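Local coordinates for protein putative esterase (Uncultured bacterium, PDB 7C4D) that probably hydrolyses carboxylic esters, as a bacterial esterase with the alpha/beta hydrolase fold, at residues I55-H60 against E72-D77; G94-G99 against A119-G124; L218-E223 against K244-P249. All blocks are in the same frame, centred on the assembly; numbering follows the deposited sequence.

Contact 1 of 3, residues I55-H60 against E72-D77; sequences IDQRNH and ESMAED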
ATOM      1  N   ILE A  55      -8.314   1.945  -4.804  1.00 47.69           N
ATOM      2  CA  ILE A  55      -8.975   1.075  -3.838  1.00 49.13           C
ATOM      3  C   ILE A  55      -8.490   1.471  -2.447  1.00 51.85           C
ATOM      4  O   ILE A  55      -7.313   1.828  -2.278  1.00 50.89           O
ATOM      5  CB  ILE A  55      -8.637  -0.386  -4.190  1.00 54.34           C
ATOM      6  CG1 ILE A  55      -9.485  -0.903  -5.358  1.00 46.50           C
ATOM      7  CG2 ILE A  55      -8.717  -1.293  -2.981  1.00 68.49           C
ATOM      8  CD1 ILE A  55     -10.868  -1.177  -4.972  1.00 55.56           C
ATOM      9  N   ASP A  56      -9.430   1.519  -1.487  1.00 45.05           N
ATOM     10  CA  ASP A  56      -9.119   1.634  -0.062  1.00 42.59           C
ATOM     11  C   ASP A  56      -9.121   0.194   0.458  1.00 41.64           C
ATOM     12  O   ASP A  56     -10.064  -0.542   0.211  1.00 43.67           O
ATOM     13  CB  ASP A  56     -10.145   2.493   0.693  1.00 42.21           C
ATOM     14  CG  ASP A  56     -10.097   3.999   0.434  1.00 44.51           C
ATOM     15  OD1 ASP A  56      -9.171   4.459  -0.225  1.00 50.41           O
ATOM     16  OD2 ASP A  56     -10.955   4.715   0.943  1.00 46.58           O
ATOM     17  N   GLN A  57      -8.015  -0.265   1.039  1.00 41.57           N
ATOM     18  CA  GLN A  57      -7.990  -1.643   1.526  1.00 46.48           C
ATOM     19  C   GLN A  57      -8.693  -1.747   2.883  1.00 47.73           C
ATOM     20  O   GLN A  57      -8.930  -0.713   3.519  1.00 42.22           O
ATOM     21  CB  GLN A  57      -6.551  -2.136   1.568  1.00 49.17           C
ATOM     22  CG  GLN A  57      -5.973  -2.287   0.162  1.00 51.63           C
ATOM     23  CD  GLN A  57      -4.561  -2.765   0.255  1.00 56.84           C
ATOM     24  OE1 GLN A  57      -4.291  -3.969   0.263  1.00 63.47           O
ATOM     25  NE2 GLN A  57      -3.668  -1.808   0.424  1.00 58.28           N
ATOM     26  N   ARG A  58      -9.003  -2.991   3.317  1.00 46.46           N
ATOM     27  CA  ARG A  58      -9.666  -3.204   4.609  1.00 46.02           C
ATOM     28  C   ARG A  58      -8.951  -2.426   5.718  1.00 51.86           C
ATOM     29  O   ARG A  58      -7.721  -2.295   5.699  1.00 49.43           O
ATOM     30  CB  ARG A  58      -9.807  -4.699   4.900  1.00 52.28           C
ATOM     31  CG  ARG A  58      -8.523  -5.423   5.285  1.00 52.98           C
ATOM     32  CD  ARG A  58      -8.827  -6.767   5.925  1.00 47.42           C
ATOM     33  NE  ARG A  58      -9.668  -7.514   5.018  1.00 52.06           N
ATOM     34  CZ  ARG A  58     -10.434  -8.541   5.363  1.00 54.54           C
ATOM     35  NH1 ARG A  58     -10.440  -8.948   6.617  1.00 58.49           N
ATOM     36  NH2 ARG A  58     -11.179  -9.157   4.460  1.00 47.50           N
ATOM     37  N   ASN A  59      -9.761  -1.813   6.607  1.00 48.55           N
ATOM     38  CA  ASN A  59      -9.346  -1.054   7.781  1.00 48.26           C
ATOM     39  C   ASN A  59      -8.796   0.332   7.427  1.00 51.31           C
ATOM     40  O   ASN A  59      -8.269   1.030   8.296  1.00 48.46           O
ATOM     41  CB  ASN A  59      -8.412  -1.834   8.716  1.00 50.55           C
ATOM     42  CG  ASN A  59      -9.097  -3.006   9.396  1.00 59.12           C
ATOM     43  OD1 ASN A  59     -10.300  -2.965   9.703  1.00 50.25           O
ATOM     44  ND2 ASN A  59      -8.343  -4.071   9.611  1.00 52.46           N
ATOM     45  N   HIS A  60      -8.969   0.744   6.164  1.00 48.14           N
ATOM     46  CA  HIS A  60      -8.358   1.962   5.657  1.00 46.27           C
ATOM     47  C   HIS A  60      -9.393   2.802   4.917  1.00 39.00           C
ATOM     48  O   HIS A  60     -10.304   2.271   4.281  1.00 42.39           O
ATOM     49  CB  HIS A  60      -7.144   1.661   4.753  1.00 46.37           C
ATOM     50  CG  HIS A  60      -5.936   1.175   5.467  1.00 42.27           C
ATOM     51  ND1 HIS A  60      -5.772  -0.157   5.820  1.00 43.53           N
ATOM     52  CD2 HIS A  60      -4.827   1.828   5.871  1.00 45.74           C
ATOM     53  CE1 HIS A  60      -4.607  -0.290   6.436  1.00 45.19           C
ATOM     54  NE2 HIS A  60      -4.020   0.925   6.506  1.00 46.71           N
ATOM     55  N   GLU A  72      -3.730 -12.956   3.069  1.00 50.30           N
ATOM     56  CA  GLU A  72      -4.678 -13.887   2.483  1.00 52.41           C
ATOM     57  C   GLU A  72      -6.031 -13.187   2.337  1.00 49.87           C
ATOM     58  O   GLU A  72      -6.673 -13.276   1.296  1.00 55.45           O
ATOM     59  CB  GLU A  72      -4.767 -15.136   3.362  1.00 63.12           C
ATOM     60  CG  GLU A  72      -5.826 -16.127   2.936  1.00 76.31           C
ATOM     61  CD  GLU A  72      -5.489 -16.883   1.665  1.00 87.56           C
ATOM     62  OE1 GLU A  72      -6.398 -17.029   0.825  1.00 87.79           O
ATOM     63  OE2 GLU A  72      -4.323 -17.330   1.526  1.00 92.52           O
ATOM     64  N   SER A  73      -6.449 -12.486   3.394  1.00 51.83           N
ATOM     65  CA  SER A  73      -7.778 -11.899   3.448  1.00 53.77           C
ATOM     66  C   SER A  73      -7.823 -10.673   2.544  1.00 49.55           C
ATOM     67  O   SER A  73      -8.809 -10.487   1.833  1.00 53.05           O
ATOM     68  CB  SER A  73      -8.208 -11.555   4.872  1.00 48.10           C
ATOM     69  OG  SER A  73      -7.426 -10.507   5.415  1.00 55.33           O
ATOM     70  N   MET A  74      -6.741  -9.870   2.592  1.00 45.65           N
ATOM     71  CA  MET A  74      -6.599  -8.678   1.762  1.00 46.26           C
ATOM     72  C   MET A  74      -6.567  -9.066   0.289  1.00 46.60           C
ATOM     73  O   MET A  74      -7.261  -8.444  -0.487  1.00 49.96           O
ATOM     74  CB  MET A  74      -5.395  -7.833   2.183  1.00 49.08           C
ATOM     75  CG  MET A  74      -5.640  -7.190   3.535  1.00 46.05           C
ATOM     76  SD  MET A  74      -4.631  -5.834   4.145  1.00 51.24           S
ATOM     77  CE  MET A  74      -3.079  -6.692   4.376  1.00 46.15           C
ATOM     78  N   ALA A  75      -5.900 -10.192  -0.047  1.00 47.23           N
ATOM     79  CA  ALA A  75      -5.865 -10.755  -1.395  1.00 42.31           C
ATOM     80  C   ALA A  75      -7.254 -11.142  -1.850  1.00 49.52           C
ATOM     81  O   ALA A  75      -7.586 -10.998  -3.033  1.00 48.28           O
ATOM     82  CB  ALA A  75      -4.951 -11.956  -1.474  1.00 45.98           C
ATOM     83  N   GLU A  76      -8.043 -11.677  -0.903  1.00 49.68           N
ATOM     84  CA  GLU A  76      -9.393 -12.120  -1.213  1.00 54.56           C
ATOM     85  C   GLU A  76     -10.307 -10.927  -1.495  1.00 45.81           C
ATOM     86  O   GLU A  76     -11.142 -10.999  -2.397  1.00 50.69           O
ATOM     87  CB  GLU A  76      -9.979 -13.046  -0.127  1.00 58.42           C
ATOM     88  CG  GLU A  76     -11.065 -13.961  -0.698  1.00 61.72           C
ATOM     89  CD  GLU A  76     -10.545 -14.848  -1.823  1.00 69.21           C
ATOM     90  OE1 GLU A  76      -9.384 -15.322  -1.711  1.00 71.98           O
ATOM     91  OE2 GLU A  76     -11.273 -15.031  -2.824  1.00 68.17           O
ATOM     92  N   ASP A  77     -10.195  -9.894  -0.652  1.00 45.39           N
ATOM     93  CA  ASP A  77     -10.829  -8.590  -0.866  1.00 47.25           C
ATOM     94  C   ASP A  77     -10.576  -8.079  -2.282  1.00 48.90           C
ATOM     95  O   ASP A  77     -11.527  -7.719  -2.985  1.00 49.70           O
ATOM     96  CB  ASP A  77     -10.328  -7.548   0.134  1.00 46.77           C
ATOM     97  CG  ASP A  77     -10.712  -7.843   1.578  1.00 52.49           C
ATOM     98  OD1 ASP A  77     -11.545  -8.773   1.804  1.00 52.18           O
ATOM     99  OD2 ASP A  77     -10.196  -7.134   2.463  1.00 50.31           O
TER
HETATM  100  O   HOH W   1      -6.919  -5.615  -0.796  1.00 47.32           O
HETATM  101  O   HOH W   2      -8.197  -5.184   1.716  1.00 50.76           O
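R58 reaches from the turn after strand 51-55 to D77 on helix 71-84, and the salt bridge between them is the tight side of this contact. The arginine binds side-on: NE donates to D77 OD2 over 2.6 Å and NH2 to D77 OD1 over 2.7 Å. The guanidinium and carboxylate planes lie 16° apart, and both oxygens are met on their syn side, so the pair is held nearly flat. The bend at R58 chi3 (55°) turns the guanidinium to D77 while CG rests 3.8 Å from M74 CG. S73 OG lies 3.5 Å above one guanidinium face, although its hydrogen bond goes to S70. R58 NH1 donates to D68 O, and D77 OD1 accepts a hydrogen bond from L12 N, so each charge has a further partner. Beside this grip the packing is looser and water-mediated. One water links R58 N to D77 OD2, and a second spans Q57 OE1 and M74 O, with the Q57 oxygen 4.3 Å from M74 SD. The contact fastens the type II turn Q57-H60 to the helix that carries the chain from strand 51-55 to strand 90-95, past strand 25-29, a crossover characteristic of the alpha/beta hydrolase sheet.

Contact 2 of 3, residues G94-G99 against A119-G124; sequences GHSMGG and ADIAPG. With ACT (acetate ion), chain D; SO4 (sulfate ion), chain E.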
ATOM      1  N   GLY A  94       1.124  -1.942  -6.373  1.00 37.66           N
ATOM      2  CA  GLY A  94       0.965  -2.095  -4.932  1.00 38.27           C
ATOM      3  C   GLY A  94       2.177  -1.505  -4.230  1.00 38.31           C
ATOM      4  O   GLY A  94       3.302  -1.929  -4.486  1.00 38.29           O
ATOM      5  N   HIS A  95       1.922  -0.530  -3.373  1.00 37.56           N
ATOM      6  CA  HIS A  95       2.954   0.142  -2.599  1.00 41.76           C
ATOM      7  C   HIS A  95       3.013  -0.498  -1.213  1.00 42.41           C
ATOM      8  O   HIS A  95       1.999  -0.538  -0.510  1.00 43.85           O
ATOM      9  CB  HIS A  95       2.659   1.641  -2.488  1.00 41.15           C
ATOM     10  CG  HIS A  95       3.615   2.358  -1.602  1.00 46.41           C
ATOM     11  ND1 HIS A  95       3.241   2.956  -0.445  1.00 50.03           N
ATOM     12  CD2 HIS A  95       4.954   2.496  -1.667  1.00 45.75           C
ATOM     13  CE1 HIS A  95       4.299   3.463   0.151  1.00 49.07           C
ATOM     14  NE2 HIS A  95       5.342   3.219  -0.595  1.00 48.21           N
ATOM     15  N   SER A  96       4.204  -1.006  -0.856  1.00 41.10           N
ATOM     16  CA  SER A  96       4.482  -1.593   0.448  1.00 46.77           C
ATOM     17  C   SER A  96       3.455  -2.673   0.816  1.00 47.37           C
ATOM     18  O   SER A  96       3.364  -3.700   0.122  1.00 52.27           O
ATOM     19  CB  SER A  96       4.624  -0.554   1.514  1.00 46.28           C
ATOM     20  OG  SER A  96       5.574  -1.008   2.480  1.00 60.77           O
ATOM     21  N   MET A  97       2.652  -2.419   1.863  1.00 43.21           N
ATOM     22  CA  MET A  97       1.679  -3.416   2.278  1.00 43.38           C
ATOM     23  C   MET A  97       0.835  -3.784   1.067  1.00 43.22           C
ATOM     24  O   MET A  97       0.564  -4.959   0.832  1.00 45.87           O
ATOM     25  CB  MET A  97       0.765  -2.907   3.403  1.00 48.01           C
ATOM     26  CG  MET A  97      -0.368  -3.860   3.740  1.00 51.99           C
ATOM     27  SD  MET A  97      -1.561  -3.262   4.975  1.00 57.40           S
ATOM     28  CE  MET A  97      -2.619  -2.169   4.018  1.00 51.22           C
ATOM     29  N   GLY A  98       0.471  -2.769   0.277  1.00 40.69           N
ATOM     30  CA  GLY A  98      -0.290  -2.964  -0.956  1.00 38.57           C
ATOM     31  C   GLY A  98       0.471  -3.821  -1.976  1.00 35.31           C
ATOM     32  O   GLY A  98      -0.125  -4.622  -2.695  1.00 40.62           O
ATOM     33  N   GLY A  99       1.794  -3.726  -1.934  1.00 34.33           N
ATOM     34  CA  GLY A  99       2.650  -4.525  -2.803  1.00 34.80           C
ATOM     35  C   GLY A  99       2.670  -6.007  -2.436  1.00 43.70           C
ATOM     36  O   GLY A  99       2.752  -6.844  -3.335  1.00 42.82           O
ATOM     37  N   ALA A 119       6.023  -1.402  -5.491  1.00 37.27           N
ATOM     38  CA  ALA A 119       6.725  -0.183  -5.060  1.00 40.61           C
ATOM     39  C   ALA A 119       7.311  -0.331  -3.650  1.00 47.29           C
ATOM     40  O   ALA A 119       6.577  -0.406  -2.649  1.00 41.43           O
ATOM     41  CB  ALA A 119       5.812   1.023  -5.137  1.00 41.79           C
ATOM     42  N   ASP A 120       8.644  -0.427  -3.614  1.00 41.84           N
ATOM     43  CA  ASP A 120       9.477  -0.337  -2.416  1.00 46.13           C
ATOM     44  C   ASP A 120       9.095  -1.322  -1.289  1.00 48.78           C
ATOM     45  O   ASP A 120       8.931  -0.912  -0.145  1.00 48.48           O
ATOM     46  CB  ASP A 120       9.653   1.110  -1.955  1.00 44.23           C
ATOM     47  CG  ASP A 120      10.945   1.335  -1.164  1.00 57.73           C
ATOM     48  OD1 ASP A 120      12.054   1.063  -1.699  1.00 56.75           O
ATOM     49  OD2 ASP A 120      10.845   1.774  -0.009  1.00 59.42           O
ATOM     50  N   ILE A 121       9.009  -2.623  -1.603  1.00 43.04           N
ATOM     51  CA  ILE A 121       8.890  -3.677  -0.621  1.00 44.01           C
ATOM     52  C   ILE A 121       9.338  -4.994  -1.257  1.00 51.82           C
ATOM     53  O   ILE A 121       9.202  -5.191  -2.469  1.00 45.35           O
ATOM     54  CB  ILE A 121       7.449  -3.753  -0.072  1.00 48.72           C
ATOM     55  CG1 ILE A 121       7.412  -4.541   1.242  1.00 47.43           C
ATOM     56  CG2 ILE A 121       6.508  -4.282  -1.128  1.00 39.13           C
ATOM     57  CD1 ILE A 121       6.058  -4.732   1.865  1.00 53.45           C
ATOM     58  N   ALA A 122       9.885  -5.900  -0.437  1.00 49.27           N
ATOM     59  CA  ALA A 122      10.395  -7.158  -0.971  1.00 51.01           C
ATOM     60  C   ALA A 122       9.426  -8.277  -0.601  1.00 49.72           C
ATOM     61  O   ALA A 122       8.630  -8.122   0.309  1.00 53.77           O
ATOM     62  CB  ALA A 122      11.804  -7.413  -0.467  1.00 49.91           C
ATOM     63  N   PRO A 123       9.437  -9.450  -1.257  1.00 48.84           N
ATOM     64  CA  PRO A 123       8.511 -10.496  -0.871  1.00 51.36           C
ATOM     65  C   PRO A 123       8.764 -11.102   0.514  1.00 52.28           C
ATOM     66  O   PRO A 123       7.863 -11.712   1.083  1.00 54.59           O
ATOM     67  CB  PRO A 123       8.630 -11.556  -1.975  1.00 50.84           C
ATOM     68  CG  PRO A 123       9.595 -11.010  -2.998  1.00 54.15           C
ATOM     69  CD  PRO A 123      10.311  -9.840  -2.366  1.00 50.41           C
ATOM     70  N   GLY A 124       9.952 -10.916   1.083  1.00 48.88           N
ATOM     71  CA  GLY A 124      10.316 -11.667   2.278  1.00 47.81           C
ATOM     72  C   GLY A 124       9.982 -10.971   3.607  1.00 60.61           C
ATOM     73  O   GLY A 124       9.550  -9.818   3.677  1.00 51.49           O
TER
HETATM   74  C   ACT D 403       3.610  -0.253   4.828  1.00 64.34           C
HETATM   75  O   ACT D 403       4.293   0.798   4.799  1.00 56.26           O
HETATM   76  OXT ACT D 403       2.658  -0.468   4.051  1.00 56.54           O
HETATM   77  CH3 ACT D 403       3.939  -1.372   5.846  1.00 67.92           C
HETATM   78  S   SO4 E 404       0.294   5.352   0.362  1.00 62.81           S
HETATM   79  O1  SO4 E 404      -1.073   5.733   0.603  1.00 53.70           O
HETATM   80  O2  SO4 E 404       0.839   4.812   1.589  1.00 68.61           O
HETATM   81  O3  SO4 E 404       0.361   4.326  -0.659  1.00 56.42           O
HETATM   82  O4  SO4 E 404       1.058   6.492  -0.052  1.00 68.66           O
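G94 and A119 join two parallel strands at their C-terminal ends, A119 N donating to G94 O over 2.9 Å in an almost straight bond. The ladder ends one step later, where S96 N reaches A119 O at 3.0 Å. There the first chain turns sharply: S96 has phi 52° and psi -114°, the strained backbone expected of a nucleophile elbow, and helix 97-108 starts next. G94-H95-S96-M97-G98 fits the GxSxG signature of this fold, so S96 is probably the nucleophile, with D120 and H253 the likely rest of a catalytic triad; D120 OD2 is hydrogen-bonded to H253 ND1. A beta carbon on G94 would run into G98 O, within the elbow; one on G99 would run into I121 CG2, so glycine there lets the helix start lie close to I121. I121 CD1 lies 3.4 Å from S96 O. H95 CG is anti to the backbone N (chi1 175°), which brings CD2 to 3.5 Å from A119 O; NE2 donates to H253 O and ND1 makes a weak hydrogen bond to a sulfate. An alanine in place of H95 would probably leave H253 O without this donor and open a gap beside A119. An acetate, like the sulfate probably from the crystallisation liquor, accepts M97 N at OXT over 2.9 Å and also L32 N, consistent with an oxyanion hole; S96 OG lies 3.2 Å from acetate O.

Contact 3 of 3, residues L218-E223 against K244-P249; sequences LFLKGE and KLVTIP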
ATOM      1  N   LEU A 218       7.572  -5.470 -12.081  1.00 38.81           N
ATOM      2  CA  LEU A 218       8.518  -4.365 -11.904  1.00 39.20           C
ATOM      3  C   LEU A 218       8.618  -4.027 -10.414  1.00 42.50           C
ATOM      4  O   LEU A 218       7.598  -3.778  -9.777  1.00 40.56           O
ATOM      5  CB  LEU A 218       8.054  -3.154 -12.734  1.00 39.44           C
ATOM      6  CG  LEU A 218       8.801  -1.828 -12.483  1.00 39.22           C
ATOM      7  CD1 LEU A 218      10.279  -1.964 -12.822  1.00 33.06           C
ATOM      8  CD2 LEU A 218       8.183  -0.677 -13.298  1.00 35.73           C
ATOM      9  N   PHE A 219       9.837  -4.095  -9.849  1.00 36.86           N
ATOM     10  CA  PHE A 219      10.101  -3.643  -8.491  1.00 37.31           C
ATOM     11  C   PHE A 219      10.748  -2.262  -8.584  1.00 43.80           C
ATOM     12  O   PHE A 219      11.821  -2.090  -9.177  1.00 40.20           O
ATOM     13  CB  PHE A 219      10.946  -4.679  -7.732  1.00 39.54           C
ATOM     14  CG  PHE A 219      10.194  -5.944  -7.394  1.00 42.57           C
ATOM     15  CD1 PHE A 219       9.835  -6.860  -8.382  1.00 42.00           C
ATOM     16  CD2 PHE A 219       9.760  -6.188  -6.090  1.00 47.20           C
ATOM     17  CE1 PHE A 219       9.118  -8.020  -8.075  1.00 42.07           C
ATOM     18  CE2 PHE A 219       9.004  -7.324  -5.787  1.00 44.41           C
ATOM     19  CZ  PHE A 219       8.691  -8.240  -6.776  1.00 46.49           C
ATOM     20  N   LEU A 220      10.064  -1.267  -8.016  1.00 43.60           N
ATOM     21  CA  LEU A 220      10.603   0.079  -7.934  1.00 43.79           C
ATOM     22  C   LEU A 220      11.101   0.328  -6.512  1.00 47.87           C
ATOM     23  O   LEU A 220      10.326   0.341  -5.568  1.00 54.76           O
ATOM     24  CB  LEU A 220       9.526   1.086  -8.330  1.00 44.50           C
ATOM     25  CG  LEU A 220       9.188   1.199  -9.821  1.00 48.37           C
ATOM     26  CD1 LEU A 220       7.909   2.004  -9.944  1.00 49.35           C
ATOM     27  CD2 LEU A 220      10.299   1.924 -10.569  1.00 51.05           C
ATOM     28  N   LYS A 221      12.407   0.545  -6.387  1.00 45.65           N
ATOM     29  CA  LYS A 221      13.110   0.772  -5.140  1.00 51.58           C
ATOM     30  C   LYS A 221      13.372   2.266  -4.964  1.00 53.20           C
ATOM     31  O   LYS A 221      13.784   2.934  -5.900  1.00 50.62           O
ATOM     32  CB  LYS A 221      14.483   0.111  -5.257  1.00 51.30           C
ATOM     33  CG  LYS A 221      15.244   0.056  -3.946  1.00 64.84           C
ATOM     34  CD  LYS A 221      16.732  -0.122  -4.080  1.00 69.64           C
ATOM     35  CE  LYS A 221      17.461   0.430  -2.873  1.00 65.87           C
ATOM     36  NZ  LYS A 221      18.908   0.504  -3.160  1.00 79.79           N
ATOM     37  N   GLY A 222      13.102   2.805  -3.774  1.00 53.15           N
ATOM     38  CA  GLY A 222      13.586   4.144  -3.448  1.00 56.35           C
ATOM     39  C   GLY A 222      15.076   4.100  -3.105  1.00 54.05           C
ATOM     40  O   GLY A 222      15.524   3.224  -2.356  1.00 64.80           O
ATOM     41  N   GLU A 223      15.862   5.005  -3.692  1.00 60.65           N
ATOM     42  CA  GLU A 223      17.313   5.049  -3.469  1.00 62.11           C
ATOM     43  C   GLU A 223      17.639   5.159  -1.976  1.00 59.07           C
ATOM     44  O   GLU A 223      18.522   4.458  -1.499  1.00 69.34           O
ATOM     45  CB  GLU A 223      17.941   6.237  -4.215  1.00 65.16           C
ATOM     46  CG  GLU A 223      19.468   6.262  -4.204  1.00 70.21           C
ATOM     47  CD  GLU A 223      20.131   7.620  -4.407  1.00 67.82           C
ATOM     48  OE1 GLU A 223      19.521   8.514  -5.033  1.00 65.55           O
ATOM     49  OE2 GLU A 223      21.266   7.792  -3.923  1.00 84.86           O
ATOM     50  N   LYS A 244      11.911  -6.971 -13.218  1.00 50.39           N
ATOM     51  CA  LYS A 244      12.892  -5.913 -13.382  1.00 49.47           C
ATOM     52  C   LYS A 244      12.912  -5.099 -12.101  1.00 51.61           C
ATOM     53  O   LYS A 244      11.872  -4.958 -11.467  1.00 50.18           O
ATOM     54  CB  LYS A 244      12.553  -5.078 -14.614  1.00 52.77           C
ATOM     55  CG  LYS A 244      12.813  -5.769 -15.951  1.00 63.55           C
ATOM     56  CD  LYS A 244      11.877  -5.301 -17.046  1.00 77.12           C
ATOM     57  CE  LYS A 244      12.388  -5.550 -18.449  1.00 83.85           C
ATOM     58  NZ  LYS A 244      13.422  -4.553 -18.820  1.00 90.70           N
ATOM     59  N   LEU A 245      14.109  -4.638 -11.713  1.00 50.81           N
ATOM     60  CA  LEU A 245      14.350  -3.791 -10.550  1.00 52.26           C
ATOM     61  C   LEU A 245      14.852  -2.426 -11.008  1.00 56.03           C
ATOM     62  O   LEU A 245      15.812  -2.346 -11.760  1.00 56.17           O
ATOM     63  CB  LEU A 245      15.424  -4.432  -9.679  1.00 55.44           C
ATOM     64  CG  LEU A 245      14.917  -5.343  -8.567  1.00 65.32           C
ATOM     65  CD1 LEU A 245      14.565  -6.705  -9.123  1.00 57.81           C
ATOM     66  CD2 LEU A 245      15.952  -5.472  -7.460  1.00 72.49           C
ATOM     67  N   VAL A 246      14.223  -1.356 -10.518  1.00 47.47           N
ATOM     68  CA  VAL A 246      14.578  -0.024 -10.952  1.00 50.81           C
ATOM     69  C   VAL A 246      14.621   0.846  -9.701  1.00 54.56           C
ATOM     70  O   VAL A 246      13.671   0.857  -8.923  1.00 55.26           O
ATOM     71  CB  VAL A 246      13.574   0.492 -12.007  1.00 54.33           C
ATOM     72  CG1 VAL A 246      13.584   2.003 -12.153  1.00 52.85           C
ATOM     73  CG2 VAL A 246      13.744  -0.178 -13.369  1.00 51.79           C
ATOM     74  N   THR A 247      15.730   1.575  -9.532  1.00 52.39           N
ATOM     75  CA  THR A 247      15.922   2.505  -8.425  1.00 55.81           C
ATOM     76  C   THR A 247      15.579   3.924  -8.868  1.00 59.15           C
ATOM     77  O   THR A 247      16.180   4.433  -9.814  1.00 67.50           O
ATOM     78  CB  THR A 247      17.350   2.376  -7.879  1.00 55.76           C
ATOM     79  OG1 THR A 247      17.471   1.044  -7.371  1.00 58.38           O
ATOM     80  CG2 THR A 247      17.689   3.385  -6.810  1.00 51.81           C
ATOM     81  N   ILE A 248      14.585   4.541  -8.206  1.00 59.08           N
ATOM     82  CA  ILE A 248      14.267   5.945  -8.434  1.00 60.25           C
ATOM     83  C   ILE A 248      15.228   6.778  -7.590  1.00 68.95           C
ATOM     84  O   ILE A 248      15.149   6.697  -6.360  1.00 70.95           O
ATOM     85  CB  ILE A 248      12.812   6.248  -8.037  1.00 59.37           C
ATOM     86  CG1 ILE A 248      11.806   5.430  -8.853  1.00 64.03           C
ATOM     87  CG2 ILE A 248      12.526   7.741  -8.068  1.00 65.41           C
ATOM     88  CD1 ILE A 248      10.354   5.748  -8.542  1.00 62.44           C
ATOM     89  N   PRO A 249      16.145   7.577  -8.202  1.00 70.54           N
ATOM     90  CA  PRO A 249      17.077   8.439  -7.455  1.00 71.02           C
ATOM     91  C   PRO A 249      16.431   9.441  -6.498  1.00 71.17           C
ATOM     92  O   PRO A 249      15.428  10.068  -6.827  1.00 67.03           O
ATOM     93  CB  PRO A 249      17.789   9.285  -8.517  1.00 60.08           C
ATOM     94  CG  PRO A 249      16.943   9.112  -9.760  1.00 70.55           C
ATOM     95  CD  PRO A 249      16.314   7.735  -9.655  1.00 69.84           C
TER
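V246, E223 and K221 give up the most surface where strand 244-248 lies along strand 217-222, the two parallel strands of a beta-alpha-beta unit whose helix is 232-239. Strand 244-248 is the outermost of the central sheet at this end, and the axes of the two short segments are turned 27° from parallel, the twist of neighbouring strands. V246 sits in the middle of the ladder, giving its N-H to F219 O and taking K221 N on its own carbonyl. Its two methyls divide the neighbours between them. CG1, anti to the backbone N (chi1 160°), lies alongside L220 with CD2 3.6 Å away, whereas CG2 is crossed by L218, whose CD1 stands at 3.9 Å. L218, L220 and I248 share this face of the sheet, which helix 260-270 covers. The opposite face carries F219 and L245, packed against helix 232-239, and then K221. One rung further on, K221 O accepts I248 N at 2.9 Å. The extended K221 side chain runs beside T247 in the same direction, and the aliphatic CD comes within 3.6 Å of T247 OG1. E223 closes the ladder beyond the strand end. Its N-H meets I248 O at 3.2 Å, the longest of the five backbone bonds, and the donor is tilted 32° out of the carbonyl plane, while T247 CG2 rests on E223 CA and CB. The E223 side chain then extends beside P249, where OE1 lies 3.4 Å from P249 CA and accepts a hydrogen bond from G250 N.

In the fold
From the N terminus, the three contacts follow one another in series; none nests in or crosses another. Contact 1 closes the loop that leads from strand 51-55 into helix 71-84. Contact 2 closes the next excursion, out along helix 97-108 and back by strand 113-119, and contact 3 closes the last strand-helix-strand unit at the sheet's outer edge. M97 links the first two, its SD and CE packing on M74, Q57 and H60. D120 links the second to the third, its N and OD1 probably hydrogen-bonded to L220 O and G222 N. Contacts 1 and 3, with centres 25 Å apart, do not touch; each touches contact 2, which lies between them in the chain.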